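PDB 2R7H: putative D-alanine N-acetyltransferase of GNAT family from Desulfovibrio desulfuricans subsp. desulfuricans, which probably transfers an acyl group, most likely acetyl from acetyl-CoA, to an amino group of an acceptor, as a GNAT-family enzyme. Local coordinates for residues B[20-25]-B[109-114]; B[37-42]-B[47-52]; B[81-86]-B[117-122]; B[98-103]-B[113-118]; B[133-138]-B[142-147]. All coordinates share one frame; numbering follows the deposited sequence.

Contact 1. Residues B[20-25]-B[109-114]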
# COMPACT_ATOMS: atom_id res chain seq x y z
N VAL B 20 -32.24 -4.12 7.04
CA VAL B 20 -30.88 -3.59 7.14
C VAL B 20 -30.83 -2.26 6.41
O VAL B 20 -31.34 -2.16 5.28
CB VAL B 20 -29.86 -4.51 6.48
CG1 VAL B 20 -28.48 -3.87 6.51
CG2 VAL B 20 -29.84 -5.84 7.17
N ALA B 21 -30.25 -1.23 7.03
CA ALA B 21 -30.07 0.09 6.39
C ALA B 21 -28.57 0.31 6.15
O ALA B 21 -27.76 0.02 7.03
CB ALA B 21 -30.62 1.21 7.27
N PHE B 22 -28.21 0.83 4.97
CA PHE B 22 -26.81 1.13 4.62
C PHE B 22 -26.57 2.62 4.81
O PHE B 22 -27.36 3.43 4.32
CB PHE B 22 -26.47 0.66 3.22
CG PHE B 22 -26.57 -0.81 3.08
CD1 PHE B 22 -25.60 -1.63 3.65
CD2 PHE B 22 -27.61 -1.41 2.40
CE1 PHE B 22 -25.68 -2.99 3.54
CE2 PHE B 22 -27.69 -2.79 2.30
CZ PHE B 22 -26.72 -3.58 2.87
N ARG B 23 -25.52 2.98 5.55
CA ARG B 23 -25.20 4.38 5.85
C ARG B 23 -23.74 4.63 5.50
O ARG B 23 -22.89 3.81 5.80
CB ARG B 23 -25.44 4.63 7.34
CG ARG B 23 -24.98 6.00 7.86
CD ARG B 23 -25.53 6.33 9.24
NE ARG B 23 -25.34 5.27 10.23
CZ ARG B 23 -24.21 5.00 10.88
NH1 ARG B 23 -23.10 5.68 10.64
NH2 ARG B 23 -24.17 4.02 11.77
N ARG B 24 -23.47 5.76 4.85
CA ARG B 24 -22.11 6.17 4.49
C ARG B 24 -21.54 7.24 5.40
O ARG B 24 -20.33 7.40 5.44
CB ARG B 24 -22.02 6.71 3.06
CG ARG B 24 -21.92 5.73 1.93
CD ARG B 24 -23.14 4.99 1.74
NE ARG B 24 -23.06 4.16 0.54
CZ ARG B 24 -24.00 3.29 0.21
NH1 ARG B 24 -25.13 3.15 0.91
NH2 ARG B 24 -23.83 2.58 -0.87
N GLN B 25 -22.39 8.00 6.09
CA GLN B 25 -21.93 9.08 6.97
C GLN B 25 -21.30 8.50 8.22
O GLN B 25 -21.90 7.65 8.82
CB GLN B 25 -23.11 9.99 7.38
CG GLN B 25 -22.69 11.28 8.13
CD GLN B 25 -23.87 12.16 8.55
OE1 GLN B 25 -24.95 11.66 8.90
NE2 GLN B 25 -23.64 13.47 8.56
N SER B 109 -26.19 -14.53 6.55
CA SER B 109 -27.32 -13.71 6.13
C SER B 109 -27.23 -13.11 4.72
O SER B 109 -28.23 -12.58 4.25
CB SER B 109 -27.40 -12.54 7.12
OG SER B 109 -28.46 -11.65 6.83
N GLY B 110 -26.08 -13.19 4.05
CA GLY B 110 -25.90 -12.56 2.74
C GLY B 110 -25.52 -11.07 2.88
O GLY B 110 -25.42 -10.36 1.87
N LEU B 111 -25.27 -10.60 4.11
CA LEU B 111 -24.92 -9.21 4.38
C LEU B 111 -23.54 -8.84 3.81
O LEU B 111 -23.33 -7.71 3.38
CB LEU B 111 -24.95 -8.95 5.88
CG LEU B 111 -24.68 -7.52 6.37
CD1 LEU B 111 -25.69 -6.50 5.86
CD2 LEU B 111 -24.61 -7.50 7.89
N GLY B 112 -22.61 -9.80 3.83
CA GLY B 112 -21.28 -9.57 3.29
C GLY B 112 -21.39 -9.20 1.83
O GLY B 112 -20.79 -8.20 1.41
N ARG B 113 -22.13 -10.01 1.05
CA ARG B 113 -22.35 -9.75 -0.39
C ARG B 113 -23.10 -8.43 -0.64
O ARG B 113 -22.79 -7.75 -1.61
CB ARG B 113 -22.88 -10.98 -1.22
CG ARG B 113 -23.83 -12.01 -0.54
CD ARG B 113 -24.24 -13.22 -1.41
NE ARG B 113 -25.46 -13.06 -2.20
CZ ARG B 113 -26.64 -13.56 -1.82
N ALA B 114 -24.02 -8.08 0.26
CA ALA B 114 -24.78 -6.82 0.20
C ALA B 114 -23.86 -5.63 0.44
O ALA B 114 -23.97 -4.61 -0.24
CB ALA B 114 -25.89 -6.82 1.26
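Arg23 NH1, one residue on from the Phe22 that packs against Ala114, is gripped from two directions: Gln25 O accepts from it at 2.9 Å, and Asp30 OD2 forms a salt bridge. The Gln25 oxygen lies in the plane of the guanidinium, and the bond between Arg23 and Gln25 spans the turn that follows strand 21-23, an outermost strand of the GNAT sheet. Across the contact no polar group takes part. Here that edge strand lies beside the start of helix 111-125, where Gly110, Leu111 and Gly112 supply the Gly-x-Gly of the family signature; in relatives this turn wraps the pyrophosphate of acetyl-CoA. Gly110 occupies the N-cap position, and its O receives Ala114 N at 3.1 Å in the first turn.

Two apolar side chains, Val20 and Phe22, close on Leu111 and Ala114. Leu111 CG lies opposite its own backbone N (chi1 -177°), which sends CD1 out toward the strand, to 3.9 Å from Val20 CG1 and 4.2 Å from Phe22 CE1. The same Val20 methyl also stands over one face of the Phe22 ring, toward its rim. Ala73 of the neighbouring strand 69-75 touches Val20, Phe22 and Leu111. Lower on the helix, the far end of the ring reaches Ala114: Phe22 CZ sits 3.7 Å from Ala114 CB, approaching obliquely.

Contact 2. Residues B[37-42]-B[47-52]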
# COMPACT_ATOMS: atom_id res chain seq x y z
N VAL B 37 -17.36 -4.74 16.17
CA VAL B 37 -17.69 -5.60 15.04
C VAL B 37 -16.46 -6.41 14.71
O VAL B 37 -16.52 -7.64 14.62
CB VAL B 37 -18.14 -4.84 13.73
CG1 VAL B 37 -18.19 -5.79 12.53
CG2 VAL B 37 -19.51 -4.15 13.91
N VAL B 38 -15.34 -5.70 14.54
CA VAL B 38 -14.05 -6.31 14.21
C VAL B 38 -13.59 -7.36 15.24
O VAL B 38 -13.08 -8.42 14.87
CB VAL B 38 -13.00 -5.18 13.98
CG1 VAL B 38 -11.65 -5.68 14.23
CG2 VAL B 38 -13.22 -4.52 12.59
N GLU B 39 -13.77 -7.03 16.52
CA GLU B 39 -13.41 -7.94 17.62
C GLU B 39 -14.28 -9.17 17.68
O GLU B 39 -13.80 -10.20 18.09
CB GLU B 39 -13.45 -7.22 18.95
CG GLU B 39 -12.30 -6.23 19.09
CD GLU B 39 -12.32 -5.53 20.44
OE1 GLU B 39 -13.37 -5.48 21.11
OE2 GLU B 39 -11.25 -5.01 20.81
N SER B 40 -15.54 -9.07 17.24
CA SER B 40 -16.45 -10.21 17.22
C SER B 40 -16.12 -11.27 16.15
O SER B 40 -16.54 -12.42 16.28
CB SER B 40 -17.87 -9.73 17.01
OG SER B 40 -18.09 -9.32 15.68
N THR B 41 -15.34 -10.92 15.14
CA THR B 41 -15.01 -11.86 14.04
C THR B 41 -13.86 -12.83 14.26
O THR B 41 -13.84 -13.87 13.61
CB THR B 41 -14.65 -11.11 12.77
OG1 THR B 41 -13.36 -10.49 12.93
CG2 THR B 41 -15.75 -10.07 12.42
N GLY B 42 -12.87 -12.49 15.10
CA GLY B 42 -11.70 -13.37 15.31
C GLY B 42 -10.59 -13.28 14.24
O GLY B 42 -9.63 -14.04 14.26
N GLU B 47 -3.98 -5.34 17.48
CA GLU B 47 -3.24 -4.39 16.65
C GLU B 47 -4.06 -4.09 15.37
O GLU B 47 -4.17 -2.95 14.94
CB GLU B 47 -1.83 -4.96 16.39
CG GLU B 47 -0.86 -4.02 15.72
CD GLU B 47 0.58 -4.57 15.59
OE1 GLU B 47 0.87 -5.65 16.14
OE2 GLU B 47 1.42 -3.89 14.95
N GLU B 48 -4.67 -5.12 14.81
CA GLU B 48 -5.51 -4.99 13.64
C GLU B 48 -6.84 -4.30 14.00
O GLU B 48 -7.34 -3.51 13.20
CB GLU B 48 -5.75 -6.36 13.02
CG GLU B 48 -4.45 -6.94 12.47
CD GLU B 48 -4.52 -8.39 12.07
OE1 GLU B 48 -5.52 -9.06 12.34
OE2 GLU B 48 -3.52 -8.87 11.50
N ALA B 49 -7.43 -4.60 15.16
CA ALA B 49 -8.65 -3.93 15.60
C ALA B 49 -8.34 -2.43 15.84
O ALA B 49 -9.20 -1.56 15.62
CB ALA B 49 -9.28 -4.63 16.90
N ASP B 50 -7.12 -2.12 16.27
CA ASP B 50 -6.70 -0.72 16.47
C ASP B 50 -6.69 0.01 15.15
O ASP B 50 -7.09 1.18 15.09
CB ASP B 50 -5.27 -0.59 17.03
CG ASP B 50 -5.11 -1.11 18.44
OD1 ASP B 50 -6.05 -1.00 19.24
OD2 ASP B 50 -3.98 -1.54 18.77
N VAL B 51 -6.17 -0.65 14.12
CA VAL B 51 -6.14 -0.08 12.78
C VAL B 51 -7.60 0.18 12.35
O VAL B 51 -7.95 1.32 12.02
CB VAL B 51 -5.38 -0.98 11.74
CG1 VAL B 51 -5.48 -0.40 10.33
CG2 VAL B 51 -3.91 -1.16 12.15
N ALA B 52 -8.45 -0.85 12.45
CA ALA B 52 -9.87 -0.75 12.08
C ALA B 52 -10.54 0.48 12.69
O ALA B 52 -11.19 1.24 11.98
CB ALA B 52 -10.61 -2.03 12.45
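Val38 is the side chain that joins the two segments, wedging both methyls against small residues of the facing helix. Helices 30-41 and 46-61 make an antiparallel hairpin of the GNAT fold, their local axes 9.7 Å apart at an angle of 153°. With its CG1 set opposite the backbone N (chi1 155°), Val38 rests CG1 on Ala49 CB at 3.7 Å and CG2 on Ala52 CB at 3.6 Å. The two alanine methyls, about one helical turn apart, thus each receive one methyl of the valine. Phe44 and Tyr82 also touch Val38 and Ala52, and Trp99 reaches Ala52, so this buried seam faces the sheet.

Next along, Glu39 lays its extended chain along the side of the contact, CG 4.1 Å from Ala49 CB. Its carboxylate turns to Arg35: OE2 pairs with Arg35 NE, while Asp50 OD1 pairs with NH1 of the same arginine. Arg35 thus bridges the two helices and would offset the like charges of Glu39 and Asp50.

Ser40 and Thr41 turn their hydroxyls back to the carbonyls of Val37 and Val38, three residues earlier, as the helix runs out. Gly42 then leaves helical geometry with positive phi (81°). Thr41 OG1 gives its proton to Val38 O at 2.9 Å and accepts from Phe43 N.

Contact 3. Residues B[81-86]-B[117-122]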
# COMPACT_ATOMS: atom_id res chain seq x y z
N GLY B 81 -22.68 -4.97 10.51
CA GLY B 81 -21.40 -5.11 9.84
C GLY B 81 -21.04 -3.86 9.05
O GLY B 81 -21.74 -2.86 9.07
N TYR B 82 -19.91 -3.91 8.36
CA TYR B 82 -19.49 -2.76 7.58
C TYR B 82 -18.38 -3.13 6.62
O TYR B 82 -17.77 -4.21 6.73
CB TYR B 82 -19.02 -1.59 8.49
CG TYR B 82 -17.60 -1.68 8.96
CD1 TYR B 82 -17.18 -2.68 9.82
CD2 TYR B 82 -16.68 -0.71 8.59
CE1 TYR B 82 -15.86 -2.77 10.23
CE2 TYR B 82 -15.37 -0.79 8.99
CZ TYR B 82 -14.96 -1.81 9.81
OH TYR B 82 -13.66 -1.85 10.22
N ALA B 83 -18.13 -2.22 5.68
CA ALA B 83 -17.05 -2.35 4.69
C ALA B 83 -16.23 -1.05 4.79
O ALA B 83 -16.79 0.02 5.05
CB ALA B 83 -17.59 -2.50 3.35
N CYS B 84 -14.93 -1.16 4.61
CA CYS B 84 -13.97 -0.06 4.65
C CYS B 84 -13.22 -0.13 3.30
O CYS B 84 -12.76 -1.21 2.86
CB CYS B 84 -12.98 -0.22 5.82
SG CYS B 84 -11.83 1.18 5.85
N TYR B 85 -13.13 0.98 2.61
CA TYR B 85 -12.47 0.99 1.30
C TYR B 85 -11.98 2.38 0.94
O TYR B 85 -12.26 3.34 1.62
CB TYR B 85 -13.45 0.45 0.22
CG TYR B 85 -14.53 1.42 -0.15
CD1 TYR B 85 -15.67 1.56 0.60
CD2 TYR B 85 -14.36 2.25 -1.26
CE1 TYR B 85 -16.62 2.49 0.24
CE2 TYR B 85 -15.28 3.13 -1.63
CZ TYR B 85 -16.40 3.27 -0.88
OH TYR B 85 -17.29 4.21 -1.28
N GLY B 86 -11.25 2.51 -0.17
CA GLY B 86 -10.77 3.83 -0.55
C GLY B 86 -10.01 3.87 -1.84
O GLY B 86 -9.60 2.84 -2.35
N ALA B 117 -21.69 -5.19 -2.63
CA ALA B 117 -22.49 -4.57 -3.70
C ALA B 117 -22.58 -3.04 -3.51
O ALA B 117 -22.52 -2.25 -4.46
CB ALA B 117 -23.87 -5.23 -3.79
N GLU B 118 -22.71 -2.59 -2.27
CA GLU B 118 -22.77 -1.16 -2.02
C GLU B 118 -21.43 -0.45 -2.30
O GLU B 118 -21.40 0.68 -2.83
CB GLU B 118 -23.25 -0.89 -0.59
CG GLU B 118 -24.66 -1.39 -0.28
CD GLU B 118 -25.73 -0.97 -1.29
OE1 GLU B 118 -25.78 0.20 -1.66
OE2 GLU B 118 -26.53 -1.84 -1.70
N VAL B 119 -20.31 -1.08 -1.90
CA VAL B 119 -19.00 -0.52 -2.16
C VAL B 119 -18.81 -0.38 -3.66
O VAL B 119 -18.30 0.63 -4.13
CB VAL B 119 -17.87 -1.40 -1.56
CG1 VAL B 119 -16.54 -1.01 -2.14
CG2 VAL B 119 -17.94 -1.34 0.02
N VAL B 120 -19.17 -1.43 -4.41
CA VAL B 120 -19.04 -1.44 -5.88
C VAL B 120 -19.89 -0.33 -6.53
O VAL B 120 -19.44 0.31 -7.44
CB VAL B 120 -19.38 -2.80 -6.46
CG1 VAL B 120 -19.54 -2.75 -7.97
CG2 VAL B 120 -18.33 -3.79 -6.04
N HIS B 121 -21.09 -0.11 -6.00
CA HIS B 121 -21.97 0.96 -6.46
C HIS B 121 -21.27 2.30 -6.28
O HIS B 121 -21.21 3.11 -7.20
CB HIS B 121 -23.25 0.94 -5.63
CG HIS B 121 -24.07 2.19 -5.72
ND1 HIS B 121 -23.85 3.28 -4.91
CD2 HIS B 121 -25.13 2.51 -6.50
CE1 HIS B 121 -24.73 4.23 -5.19
NE2 HIS B 121 -25.52 3.78 -6.16
N ASP B 122 -20.72 2.51 -5.10
CA ASP B 122 -20.03 3.77 -4.78
C ASP B 122 -18.79 4.04 -5.60
O ASP B 122 -18.55 5.17 -5.96
CB ASP B 122 -19.68 3.85 -3.31
CG ASP B 122 -20.87 3.88 -2.41
OD1 ASP B 122 -22.03 3.94 -2.90
OD2 ASP B 122 -20.63 3.87 -1.20
O HOH W 1 -18.84 4.94 0.57
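Strand 81-86 runs beneath helix 117-122 at 32° between their directions, with 9.5 Å between the local axes and Ala83 nearest Val119 along the backbones. Helix 111-125 here covers one side of the central sheet of the GNAT fold, and Val119 points from the helix at the strand. The two methyls of Val119 divide the work. CG2 presses on Ala83 CB at 3.5 Å, a tight fit, and also meets Tyr85 CD1. CG1 stands over one face of the Tyr85 ring, 3.9 Å from its centroid and 17° off the normal, a CH-pi contact.

Tyr85 can present that face because CG lies between the backbone N and the carbonyl carbon (chi1 74°), raising the ring from the strand toward the helix. Its far end then passes under Asp122 about at right angles, with OH 3.2 Å from Asp122 CB. His69 meets the same ring from a neighbouring strand.

A water sits between the two polar ends: it donates to Asp122 OD2 at 2.7 Å and is also hydrogen-bonded to Tyr85 OH. OD2 has a second partner in Arg24 NE, a salt bridge, while OD1 accepts from His121 ND1 at 2.8 Å, OD1 lying in the imidazole plane. With donors on both oxygens, the carboxylate is held in a fixed orientation, and the neighbouring arginine would favour its ionised form. The water gives the buried Tyr85 hydroxyl a hydrogen-bonding partner and couples it to that acid.

Contact 4. Residues B[98-103]-B[113-118]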
# COMPACT_ATOMS: atom_id res chain seq x y z
N TYR B 98 -10.49 -2.59 1.84
CA TYR B 98 -9.65 -2.91 3.02
C TYR B 98 -10.23 -4.15 3.71
O TYR B 98 -9.50 -5.14 3.88
CB TYR B 98 -9.40 -1.63 3.86
CG TYR B 98 -8.76 -0.49 2.99
CD1 TYR B 98 -7.57 -0.72 2.31
CD2 TYR B 98 -9.30 0.81 2.92
CE1 TYR B 98 -6.97 0.27 1.50
CE2 TYR B 98 -8.68 1.83 2.09
CZ TYR B 98 -7.51 1.55 1.38
OH TYR B 98 -6.82 2.49 0.54
N TRP B 99 -11.52 -4.16 4.05
CA TRP B 99 -12.19 -5.38 4.58
C TRP B 99 -13.68 -5.19 4.70
O TRP B 99 -14.17 -4.06 4.59
CB TRP B 99 -11.62 -5.91 5.93
CG TRP B 99 -11.57 -4.84 6.89
CD1 TRP B 99 -12.62 -4.32 7.57
CD2 TRP B 99 -10.42 -4.08 7.27
NE1 TRP B 99 -12.19 -3.29 8.33
CE2 TRP B 99 -10.85 -3.12 8.17
CE3 TRP B 99 -9.07 -4.12 6.90
CZ2 TRP B 99 -9.99 -2.20 8.75
CZ3 TRP B 99 -8.22 -3.21 7.47
CH2 TRP B 99 -8.68 -2.27 8.40
N ILE B 100 -14.38 -6.32 4.76
CA ILE B 100 -15.78 -6.36 5.02
C ILE B 100 -15.87 -7.17 6.34
O ILE B 100 -15.38 -8.29 6.37
CB ILE B 100 -16.61 -7.03 3.93
CG1 ILE B 100 -16.50 -6.26 2.63
CG2 ILE B 100 -18.12 -7.05 4.37
CD1 ILE B 100 -17.25 -6.86 1.49
N ALA B 101 -16.42 -6.60 7.41
CA ALA B 101 -16.59 -7.31 8.70
C ALA B 101 -18.08 -7.36 9.06
O ALA B 101 -18.75 -6.34 9.09
CB ALA B 101 -15.77 -6.61 9.83
N VAL B 102 -18.58 -8.56 9.35
CA VAL B 102 -19.98 -8.80 9.76
C VAL B 102 -19.99 -9.50 11.13
O VAL B 102 -19.21 -10.43 11.34
CB VAL B 102 -20.71 -9.69 8.72
CG1 VAL B 102 -22.07 -10.18 9.23
CG2 VAL B 102 -20.87 -8.92 7.39
N ALA B 103 -20.87 -9.06 12.03
CA ALA B 103 -20.98 -9.66 13.38
C ALA B 103 -21.37 -11.15 13.23
O ALA B 103 -22.07 -11.48 12.28
CB ALA B 103 -21.99 -8.93 14.20
N ARG B 113 -22.13 -10.01 1.05
CA ARG B 113 -22.35 -9.75 -0.39
C ARG B 113 -23.10 -8.43 -0.64
O ARG B 113 -22.79 -7.75 -1.61
CB ARG B 113 -22.88 -10.98 -1.22
CG ARG B 113 -23.83 -12.01 -0.54
CD ARG B 113 -24.24 -13.22 -1.41
NE ARG B 113 -25.46 -13.06 -2.20
CZ ARG B 113 -26.64 -13.56 -1.82
N ALA B 114 -24.02 -8.08 0.26
CA ALA B 114 -24.78 -6.82 0.20
C ALA B 114 -23.86 -5.63 0.44
O ALA B 114 -23.97 -4.61 -0.24
CB ALA B 114 -25.89 -6.82 1.26
N LEU B 115 -22.97 -5.73 1.43
CA LEU B 115 -22.00 -4.68 1.70
C LEU B 115 -21.05 -4.49 0.52
O LEU B 115 -20.78 -3.35 0.14
CB LEU B 115 -21.24 -4.94 3.00
CG LEU B 115 -21.99 -4.60 4.28
CD1 LEU B 115 -21.36 -5.32 5.51
CD2 LEU B 115 -22.06 -3.09 4.47
N LEU B 116 -20.54 -5.57 -0.05
CA LEU B 116 -19.66 -5.46 -1.22
C LEU B 116 -20.43 -4.79 -2.40
O LEU B 116 -19.85 -3.99 -3.14
CB LEU B 116 -19.17 -6.82 -1.67
CG LEU B 116 -18.33 -6.90 -2.95
CD1 LEU B 116 -16.97 -6.15 -2.90
CD2 LEU B 116 -18.11 -8.35 -3.31
N ALA B 117 -21.69 -5.19 -2.63
CA ALA B 117 -22.49 -4.57 -3.70
C ALA B 117 -22.58 -3.04 -3.51
O ALA B 117 -22.52 -2.25 -4.46
CB ALA B 117 -23.87 -5.23 -3.79
N GLU B 118 -22.71 -2.59 -2.27
CA GLU B 118 -22.77 -1.16 -2.02
C GLU B 118 -21.43 -0.45 -2.30
O GLU B 118 -21.40 0.68 -2.83
CB GLU B 118 -23.25 -0.89 -0.59
CG GLU B 118 -24.66 -1.39 -0.28
CD GLU B 118 -25.73 -0.97 -1.29
OE1 GLU B 118 -25.78 0.20 -1.66
OE2 GLU B 118 -26.53 -1.84 -1.70
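Ile100 and Leu115 lead a wholly apolar contact. Leu115 CD1 is the shared point, lying 3.8 Å from Ile100 CG2 and 4.1 Å from Val102 CG2; it thus fits between alternate residues of the strand, which point to the same side. Ile100 and Leu115 run past each other in opposite senses, whereas the longer branch of Ile100 crosses Leu116 at nearly a right angle. That branch is stretched out (chi2 179°), and its CD1 ends 3.7 Å from Leu116 CB. No hydrogen bond spans the segments.

Aromatic and polar interactions lie at the start of segment 98-103, in mid-strand. Tyr98 and Trp99 both face Cys84 in a classic beta bulge, and Tyr82 OH is hydrogen-bonded to Trp99 NE1. Together with Tyr68, Tyr98 and Trp99 line the pocket that holds 2-ethoxyethanol. A bulge in this strand is a hallmark of GNAT enzymes, where it lies beside the acetyl-CoA cleft.

Helix 111-125 runs back at 143° to the strand as the crossing element of the beta-alpha-beta unit 94-102, 111-125, 130-136. Leu115 also reaches Val71 and Ala73 of strand 69-75, and Leu116 meets Ala151 and Phe153 beyond helix 142-150.

Contact 5. Residues B[133-138]-B[142-147]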
# COMPACT_ATOMS: atom_id res chain seq x y z
N ALA B 133 -8.81 -6.39 -3.67
CA ALA B 133 -8.88 -6.94 -2.31
C ALA B 133 -7.67 -7.85 -2.11
O ALA B 133 -7.35 -8.65 -2.95
CB ALA B 133 -10.21 -7.72 -2.04
N GLU B 134 -7.05 -7.77 -0.95
CA GLU B 134 -5.89 -8.61 -0.64
C GLU B 134 -6.21 -9.49 0.54
O GLU B 134 -6.85 -9.04 1.48
CB GLU B 134 -4.70 -7.73 -0.25
CG GLU B 134 -4.33 -6.75 -1.28
CD GLU B 134 -3.09 -5.96 -0.92
OE1 GLU B 134 -2.81 -5.76 0.28
OE2 GLU B 134 -2.42 -5.52 -1.85
N THR B 135 -5.79 -10.76 0.49
CA THR B 135 -5.99 -11.62 1.63
C THR B 135 -4.83 -12.60 1.74
O THR B 135 -3.89 -12.58 0.91
CB THR B 135 -7.39 -12.30 1.61
OG1 THR B 135 -7.62 -12.87 2.90
CG2 THR B 135 -7.50 -13.36 0.53
N SER B 136 -4.89 -13.41 2.78
CA SER B 136 -3.86 -14.41 3.06
C SER B 136 -4.17 -15.74 2.39
O SER B 136 -5.32 -16.07 2.13
CB SER B 136 -3.71 -14.58 4.57
OG SER B 136 -2.96 -15.72 4.87
N GLY B 137 -3.13 -16.50 2.13
CA GLY B 137 -3.28 -17.81 1.50
C GLY B 137 -3.42 -18.98 2.47
O GLY B 137 -3.52 -20.12 1.99
N ILE B 138 -3.44 -18.70 3.79
CA ILE B 138 -3.56 -19.75 4.81
C ILE B 138 -4.99 -20.32 4.93
O ILE B 138 -5.97 -19.66 4.56
CB ILE B 138 -2.98 -19.33 6.23
CG1 ILE B 138 -3.81 -18.25 6.92
CG2 ILE B 138 -1.52 -18.96 6.15
CD1 ILE B 138 -3.23 -17.85 8.29
N ALA B 142 -9.53 -19.38 3.84
CA ALA B 142 -10.22 -20.09 2.77
C ALA B 142 -11.64 -19.54 2.53
O ALA B 142 -12.02 -19.32 1.38
CB ALA B 142 -10.23 -21.61 3.06
N PRO B 143 -12.43 -19.29 3.60
CA PRO B 143 -13.77 -18.71 3.42
C PRO B 143 -13.76 -17.35 2.70
O PRO B 143 -14.54 -17.14 1.77
CB PRO B 143 -14.28 -18.56 4.85
CG PRO B 143 -13.55 -19.59 5.62
CD PRO B 143 -12.20 -19.61 5.03
N THR B 144 -12.89 -16.45 3.15
CA THR B 144 -12.70 -15.12 2.55
C THR B 144 -12.38 -15.24 1.08
O THR B 144 -12.94 -14.53 0.27
CB THR B 144 -11.55 -14.36 3.23
OG1 THR B 144 -11.82 -14.23 4.64
CG2 THR B 144 -11.40 -12.98 2.63
N ARG B 145 -11.44 -16.11 0.72
CA ARG B 145 -11.09 -16.32 -0.70
C ARG B 145 -12.31 -16.78 -1.53
O ARG B 145 -12.48 -16.32 -2.67
CB ARG B 145 -9.91 -17.29 -0.85
CG ARG B 145 -8.61 -16.74 -0.30
CD ARG B 145 -7.40 -17.53 -0.72
NE ARG B 145 -7.38 -18.93 -0.29
CZ ARG B 145 -7.06 -19.36 0.93
NH1 ARG B 145 -6.78 -18.50 1.91
NH2 ARG B 145 -7.06 -20.66 1.21
N ARG B 146 -13.12 -17.68 -0.96
CA ARG B 146 -14.36 -18.20 -1.57
C ARG B 146 -15.31 -17.04 -1.80
O ARG B 146 -15.86 -16.89 -2.90
CB ARG B 146 -15.04 -19.30 -0.70
N PHE B 147 -15.49 -16.22 -0.76
CA PHE B 147 -16.34 -15.03 -0.83
C PHE B 147 -15.98 -14.15 -2.02
O PHE B 147 -16.84 -13.80 -2.83
CB PHE B 147 -16.23 -14.23 0.47
CG PHE B 147 -17.00 -12.96 0.48
CD1 PHE B 147 -18.38 -12.96 0.69
CD2 PHE B 147 -16.36 -11.74 0.31
CE1 PHE B 147 -19.09 -11.80 0.69
CE2 PHE B 147 -17.07 -10.58 0.33
CZ PHE B 147 -18.44 -10.61 0.53
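Arg145 NH1 reaches two carbonyls at and just beyond the end of strand 130-136: Ile138 O at 3.0 Å with a nearly straight N-H...O angle of 175°, and Ser136 O at 2.8 Å in a bent, weak bond. In the GNAT fold this strand is followed by helix 142-150, which turns back antiparallel to it, and the arginine fastens the helix start to the connecting loop. Ile138 O lies in the guanidinium plane, although NH1 sits above the plane of that carbonyl. The flat group is sandwiched between backbone, with Gly137 CA over one face and Ala142 CA over the other, 3.5 Å from the plane. A bend at chi3 (-61°) swings the guanidinium into this slot.

The loop itself is shaped by an ST turn: Ser136 OG accepts from Ile138 N at 3.2 Å and is also hydrogen-bonded to Asp167 OD1. The Ser136 and Ile138 carbonyls on this turn both face NH1.

Farther out the contact becomes packing. Tyr172 of strand 167-175 touches both Arg145 and Thr135, so the neighbouring strand shares the interface. Thr135 lies across the arginine chain at about a right angle, its CG2 3.7 Å from Arg145 CG. Thr135 and Thr144 slip past each other, OG1 of Thr135 3.8 Å from the CG2 methyl of Thr144.

Overall arrangement
Contacts 1, 3 and 4 all use helix 111-125 and pack it on strands 21-23, 78-87 and 94-102 of one mixed sheet; their centres lie about 6 to 9 Å apart. Contact 2, the helix pair 30-41 and 46-61, touches strands 78-87 and 94-102 through Tyr82, Trp99 and Ala101, its centre about 17 Å from contact 3. In sequence it is nested within the loop that contact 1 closes. Contact 5 comes last and lies about 14 Å from contact 4, where Phe147 packs on Ile100 and Arg113. Contacts 4 and 5 pack helices on the two neighbouring strands, 94-102 and 130-136, between which GNAT enzymes usually bind acetyl-CoA.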